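Local coordinates for sensor protein (Bacteroides thetaiotaomicron, PDB 2X7X) that binds fructose through its periplasmic domain, described here, and probably passes the signal to the histidine kinase of a hybrid two-component system, at residues 123-128 against 158-163; 131-136 against 191-196. All coordinates share one frame; numbering follows the deposited sequence.

Contact 1: residues 123-128 against 158-163. With K (potassium ion), chain G.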
loop_
_atom_site.group_PDB
_atom_site.type_symbol
_atom_site.label_atom_id
_atom_site.label_comp_id
_atom_site.label_asym_id
_atom_site.label_seq_id
_atom_site.Cartn_x
_atom_site.Cartn_y
_atom_site.Cartn_z
ATOM N N SER A 123 -7.882 -16.154 -18.119
ATOM C CA SER A 123 -6.440 -16.305 -18.152
ATOM C C SER A 123 -5.986 -17.403 -17.176
ATOM O O SER A 123 -5.140 -18.228 -17.506
ATOM C CB SER A 123 -5.782 -14.946 -17.856
ATOM O OG SER A 123 -4.445 -15.068 -17.409
ATOM N N SER A 124 -6.585 -17.429 -15.987
ATOM C CA SER A 124 -6.215 -18.377 -14.954
ATOM C C SER A 124 -6.647 -19.809 -15.277
ATOM O O SER A 124 -5.957 -20.766 -14.911
ATOM C CB SER A 124 -6.784 -17.931 -13.610
ATOM O OG SER A 124 -6.535 -18.905 -12.613
ATOM N N LEU A 125 -7.783 -19.957 -15.954
ATOM C CA LEU A 125 -8.261 -21.271 -16.388
ATOM C C LEU A 125 -7.736 -21.617 -17.786
ATOM O O LEU A 125 -8.177 -22.594 -18.404
ATOM C CB LEU A 125 -9.792 -21.310 -16.401
ATOM C CG LEU A 125 -10.576 -21.052 -15.116
ATOM C CD1 LEU A 125 -12.056 -21.258 -15.378
ATOM C CD2 LEU A 125 -10.103 -21.942 -13.991
ATOM N N LYS A 126 -6.821 -20.795 -18.302
ATOM C CA LYS A 126 -6.181 -21.085 -19.580
ATOM C C LYS A 126 -7.214 -21.277 -20.701
ATOM O O LYS A 126 -7.006 -22.076 -21.597
ATOM C CB LYS A 126 -5.280 -22.334 -19.440
ATOM C CG LYS A 126 -3.899 -22.063 -18.805
ATOM C CD LYS A 126 -3.340 -23.303 -18.058
ATOM N N GLY A 127 -8.339 -20.565 -20.617
ATOM C CA GLY A 127 -9.332 -20.525 -21.701
ATOM C C GLY A 127 -10.442 -21.560 -21.681
ATOM O O GLY A 127 -11.335 -21.538 -22.531
ATOM N N LYS A 128 -10.399 -22.456 -20.696
ATOM C CA LYS A 128 -11.310 -23.601 -20.638
ATOM C C LYS A 128 -11.801 -23.820 -19.204
ATOM O O LYS A 128 -10.994 -23.959 -18.284
ATOM C CB LYS A 128 -10.601 -24.862 -21.180
ATOM C CG LYS A 128 -11.459 -26.168 -21.189
ATOM C CD LYS A 128 -10.839 -27.292 -22.076
ATOM C CE LYS A 128 -11.673 -28.610 -21.990
ATOM N NZ LYS A 128 -13.084 -28.522 -22.520
ATOM N N PRO A 158 -14.702 -19.209 -26.193
ATOM C CA PRO A 158 -15.817 -20.139 -26.380
ATOM C C PRO A 158 -15.834 -21.337 -25.412
ATOM O O PRO A 158 -16.837 -22.067 -25.365
ATOM C CB PRO A 158 -15.679 -20.590 -27.847
ATOM C CG PRO A 158 -14.282 -20.266 -28.240
ATOM C CD PRO A 158 -13.842 -19.099 -27.387
ATOM N N ASP A 159 -14.762 -21.536 -24.642
ATOM C CA ASP A 159 -14.718 -22.662 -23.701
ATOM C C ASP A 159 -14.700 -22.268 -22.237
ATOM O O ASP A 159 -14.528 -23.116 -21.352
ATOM C CB ASP A 159 -13.575 -23.606 -24.031
ATOM C CG ASP A 159 -13.791 -24.316 -25.349
ATOM O OD1 ASP A 159 -14.859 -24.976 -25.493
ATOM O OD2 ASP A 159 -12.901 -24.191 -26.236
ATOM N N ILE A 160 -14.849 -20.972 -21.990
ATOM C CA ILE A 160 -15.198 -20.480 -20.671
ATOM C C ILE A 160 -16.718 -20.378 -20.674
ATOM O O ILE A 160 -17.279 -19.675 -21.518
ATOM C CB ILE A 160 -14.586 -19.082 -20.394
ATOM C CG1 ILE A 160 -13.055 -19.141 -20.314
ATOM C CG2 ILE A 160 -15.196 -18.461 -19.139
ATOM C CD1 ILE A 160 -12.516 -20.052 -19.257
ATOM N N LYS A 161 -17.379 -21.080 -19.760
ATOM C CA LYS A 161 -18.836 -21.113 -19.736
ATOM C C LYS A 161 -19.435 -20.755 -18.385
ATOM O O LYS A 161 -19.078 -21.322 -17.365
ATOM C CB LYS A 161 -19.337 -22.486 -20.154
ATOM C CG LYS A 161 -18.800 -22.944 -21.509
ATOM C CD LYS A 161 -19.180 -24.380 -21.803
ATOM C CE LYS A 161 -18.518 -24.865 -23.088
ATOM N NZ LYS A 161 -18.017 -26.295 -22.956
ATOM N N LEU A 162 -20.360 -19.806 -18.394
ATOM C CA LEU A 162 -21.178 -19.551 -17.242
ATOM C C LEU A 162 -22.280 -20.618 -17.167
ATOM O O LEU A 162 -23.205 -20.623 -17.986
ATOM C CB LEU A 162 -21.762 -18.137 -17.300
ATOM C CG LEU A 162 -22.590 -17.737 -16.074
ATOM C CD1 LEU A 162 -21.749 -17.782 -14.791
ATOM C CD2 LEU A 162 -23.215 -16.370 -16.263
ATOM N N ILE A 163 -22.172 -21.520 -16.187
ATOM C CA ILE A 163 -23.119 -22.634 -16.045
ATOM C C ILE A 163 -24.182 -22.438 -14.952
ATOM O O ILE A 163 -25.116 -23.241 -14.843
ATOM C CB ILE A 163 -22.395 -24.001 -15.814
ATOM C CG1 ILE A 163 -21.673 -24.025 -14.452
ATOM C CG2 ILE A 163 -21.450 -24.309 -16.953
ATOM C CD1 ILE A 163 -21.366 -25.427 -13.930
HETATM K K K G . -18.059 -18.066 -23.518
HETATM O O HOH W 1 -12.259 -20.690 -24.883
HETATM O O HOH W 2 -20.327 -17.065 -22.494
HETATM O O HOH W 3 -17.733 -17.321 -26.374
#

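Contact 2: residues 131-136 against 191-196. With FRU (beta-D-fructofuranose), chain E.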
loop_
_atom_site.group_PDB
_atom_site.type_symbol
_atom_site.label_atom_id
_atom_site.label_comp_id
_atom_site.label_asym_id
_atom_site.label_seq_id
_atom_site.Cartn_x
_atom_site.Cartn_y
_atom_site.Cartn_z
ATOM N N ILE A 131 -17.760 -21.703 -14.861
ATOM C CA ILE A 131 -17.845 -20.647 -13.857
ATOM C C ILE A 131 -19.258 -20.596 -13.282
ATOM O O ILE A 131 -20.241 -20.747 -14.026
ATOM C CB ILE A 131 -17.545 -19.239 -14.461
ATOM C CG1 ILE A 131 -16.284 -19.255 -15.317
ATOM C CG2 ILE A 131 -17.445 -18.173 -13.362
ATOM C CD1 ILE A 131 -15.988 -17.900 -15.994
ATOM N N VAL A 132 -19.361 -20.388 -11.971
ATOM C CA VAL A 132 -20.635 -20.004 -11.374
ATOM C C VAL A 132 -20.533 -18.555 -10.872
ATOM O O VAL A 132 -19.457 -18.137 -10.415
ATOM C CB VAL A 132 -21.114 -21.002 -10.274
ATOM C CG1 VAL A 132 -21.385 -22.362 -10.883
ATOM C CG2 VAL A 132 -20.101 -21.145 -9.140
ATOM N N GLU A 133 -21.635 -17.798 -10.982
ATOM C CA GLU A 133 -21.702 -16.383 -10.582
ATOM C C GLU A 133 -22.678 -16.175 -9.447
ATOM O O GLU A 133 -23.797 -16.655 -9.491
ATOM C CB GLU A 133 -22.119 -15.495 -11.758
ATOM C CG GLU A 133 -22.019 -13.989 -11.492
ATOM C CD GLU A 133 -22.411 -13.115 -12.688
ATOM O OE1 GLU A 133 -23.172 -13.575 -13.564
ATOM O OE2 GLU A 133 -21.988 -11.941 -12.749
ATOM N N LEU A 134 -22.244 -15.445 -8.427
ATOM C CA LEU A 134 -23.092 -15.064 -7.310
ATOM C C LEU A 134 -23.152 -13.535 -7.253
ATOM O O LEU A 134 -22.184 -12.860 -6.908
ATOM C CB LEU A 134 -22.560 -15.686 -6.011
ATOM C CG LEU A 134 -22.566 -17.230 -5.945
ATOM C CD1 LEU A 134 -21.564 -17.794 -4.948
ATOM C CD2 LEU A 134 -23.943 -17.782 -5.626
ATOM N N THR A 135 -24.299 -12.988 -7.614
ATOM C CA THR A 135 -24.422 -11.544 -7.843
ATOM C C THR A 135 -24.866 -10.768 -6.605
ATOM O O THR A 135 -25.426 -11.328 -5.664
ATOM C CB THR A 135 -25.430 -11.250 -9.001
ATOM O OG1 THR A 135 -26.780 -11.284 -8.515
ATOM C CG2 THR A 135 -25.292 -12.276 -10.099
ATOM N N GLY A 136 -24.644 -9.462 -6.629
ATOM C CA GLY A 136 -25.308 -8.550 -5.686
ATOM C C GLY A 136 -26.779 -8.437 -6.031
ATOM O O GLY A 136 -27.246 -9.025 -7.010
ATOM N N ALA A 191 -14.454 -22.233 -11.241
ATOM C CA ALA A 191 -14.339 -20.864 -10.747
ATOM C C ALA A 191 -15.622 -20.312 -10.181
ATOM O O ALA A 191 -16.710 -20.537 -10.715
ATOM C CB ALA A 191 -13.824 -19.930 -11.842
ATOM N N VAL A 192 -15.470 -19.550 -9.105
ATOM C CA VAL A 192 -16.572 -18.802 -8.513
ATOM C C VAL A 192 -16.287 -17.325 -8.711
ATOM O O VAL A 192 -15.220 -16.837 -8.337
ATOM C CB VAL A 192 -16.730 -19.146 -6.991
ATOM C CG1 VAL A 192 -17.908 -18.412 -6.365
ATOM C CG2 VAL A 192 -16.892 -20.646 -6.832
ATOM N N TYR A 193 -17.235 -16.629 -9.321
ATOM C CA TYR A 193 -17.193 -15.176 -9.419
ATOM C C TYR A 193 -18.200 -14.643 -8.433
ATOM O O TYR A 193 -19.402 -14.828 -8.619
ATOM C CB TYR A 193 -17.573 -14.732 -10.826
ATOM C CG TYR A 193 -17.736 -13.233 -11.043
ATOM C CD1 TYR A 193 -17.145 -12.284 -10.179
ATOM C CD2 TYR A 193 -18.450 -12.764 -12.149
ATOM C CE1 TYR A 193 -17.288 -10.914 -10.408
ATOM C CE2 TYR A 193 -18.601 -11.408 -12.389
ATOM C CZ TYR A 193 -18.026 -10.488 -11.531
ATOM O OH TYR A 193 -18.200 -9.151 -11.813
ATOM N N ALA A 194 -17.705 -13.988 -7.385
ATOM C CA ALA A 194 -18.555 -13.412 -6.352
ATOM C C ALA A 194 -18.500 -11.899 -6.478
ATOM O O ALA A 194 -17.416 -11.329 -6.611
ATOM C CB ALA A 194 -18.063 -13.851 -4.986
ATOM N N HIS A 195 -19.659 -11.247 -6.435
ATOM C CA HIS A 195 -19.733 -9.790 -6.655
ATOM C C HIS A 195 -19.143 -8.962 -5.519
ATOM O O HIS A 195 -18.826 -7.793 -5.712
ATOM C CB HIS A 195 -21.165 -9.334 -6.978
ATOM C CG HIS A 195 -21.600 -9.623 -8.390
ATOM N ND1 HIS A 195 -22.639 -8.945 -9.002
ATOM C CD2 HIS A 195 -21.132 -10.503 -9.307
ATOM C CE1 HIS A 195 -22.794 -9.400 -10.232
ATOM N NE2 HIS A 195 -21.898 -10.352 -10.438
ATOM N N ASN A 196 -18.996 -9.545 -4.333
ATOM C CA ASN A 196 -18.178 -8.893 -3.317
ATOM C C ASN A 196 -17.437 -9.856 -2.409
ATOM O O ASN A 196 -17.623 -11.072 -2.495
ATOM C CB ASN A 196 -18.955 -7.830 -2.523
ATOM C CG ASN A 196 -19.926 -8.421 -1.496
ATOM O OD1 ASN A 196 -20.089 -9.649 -1.350
ATOM N ND2 ASN A 196 -20.577 -7.526 -0.765
HETATM C C1 FRU E . -21.035 -2.264 0.275
HETATM C C2 FRU E . -21.219 -3.163 -0.935
HETATM C C3 FRU E . -19.887 -3.658 -1.491
HETATM C C4 FRU E . -20.130 -3.616 -2.987
HETATM C C5 FRU E . -20.948 -2.338 -3.113
HETATM C C6 FRU E . -21.816 -2.240 -4.366
HETATM O O1 FRU E . -22.276 -2.124 0.961
HETATM O O2 FRU E . -22.092 -4.238 -0.573
HETATM O O3 FRU E . -19.519 -4.954 -0.995
HETATM O O4 FRU E . -18.918 -3.593 -3.748
HETATM O O5 FRU E . -21.813 -2.397 -1.975
HETATM O O6 FRU E . -22.434 -0.938 -4.421
#

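Contact 1: residues 123-128 against 158-163
Lys-128 and Asp-159 bring the two backbones to 4.7 Å between their CA atoms, where the turn that follows helix 110-124 comes close to residues 158-163. The turn, type I' from Leu-125 to Lys-128, overlaps the Schellman motif that ends the helix, with Lys-126 as its C-prime residue, and Gly-127, at phi 90° and psi -2°, adopts backbone angles at which a CB would be jammed against the carbonyl O of Lys-126. The polar link is indirect: one water donates to Gly-127 O and accepts from Asp-159 N, each at 2.7 Å. Lys-128 CA adds a CA-H...O contact of 3.3 Å to Asp-159 O. Ile-160 supplies the apolar part. With CG1 anti to its carbonyl carbon (chi1 -67°), its CD1 reaches the turn backbone, 3.5 Å from Lys-128 N, and meets the tip of Leu-125, CD1 to CD1 at 4.1 Å. An alanine in place of Ile-160 would probably leave a gap against Gly-127 and the N of Lys-128, and take from Leu-125 CD1 its methyl partner. The carbonyl of Ile-160 faces elsewhere: its O binds a potassium ion at 2.7 Å, a site completed by Ile-154 O, Phe-157 O and two waters. Around this surface contact, helix 110-124 runs through the turn into strand 128-135, whose neighbour in the sheet is strand 159-167, while Leu-162 packs on helix 141-155.

Contact 2: residues 131-136 against 191-196
Glu-133 OE2 accepts a hydrogen bond from His-195 NE2 at 2.8 Å, and the other carboxylate oxygen, OE1, is bonded to His-147, so two histidines fix the group. The N-H...O angle of 167° is nearly straight; OE2 lies in the plane of the His-195 ring, at its edge, whereas NE2 approaches from 36° above the carboxylate plane. Glu-133 reaches there with CG anti to the backbone N and the chain extended beyond it (chi1 -172°). The arrangement would probably favour a charged carboxylate in this buried setting. Alongside it lies Tyr-193, whose CE2 is 3.4 Å from Glu-133 OE2 and whose hydroxyl is bonded to Arg-146 O. Thr-135 CA sits 3.4 Å from the centroid of the His-195 ring, a CH-pi contact over one face. The backbones are parallel strands in register from Ile-131 opposite Ala-191, and four hydrogen bonds join them, among them Tyr-193 N to Val-132 O at 2.9 Å. Apolar contacts on the Val-132 and Leu-134 face include Val-132 CG2 to Val-192 CG2 and Leu-134 CD1 to Val-192 CG1, both at 4.0 Å. Past the strand end, Asn-196 ND2 donates to fructose O3 at 2.8 Å, placing the C-terminal end of strand 191-194 at the sugar pocket, as in periplasmic binding proteins. Strand 128-135 lies between strands 159-167 and 191-194, with helices 172-185 and 199-209 packed on the Leu-134 face.

How the contacts relate
Both contacts reach the same sheet, contact 1 where a helix and turn lead into strand 128-135, contact 2 within two of its strands. Contact 1 lies at the surface, its centre about 26 Å from the chain centre, and contact 2 is wholly buried, about 14 Å from it; their own centres are 14 Å apart. The chemistry follows that position: contact 1 relies on a water bridge and a small apolar patch beside a potassium site, contact 2 on regular backbone bonds and a buried histidine-carboxylate bond, with Asn-196 next in the chain reaching fructose. Ile-131 joins them, through probable hydrogen bonds to Lys-161 O and Ile-163 N and by packing against Ile-160.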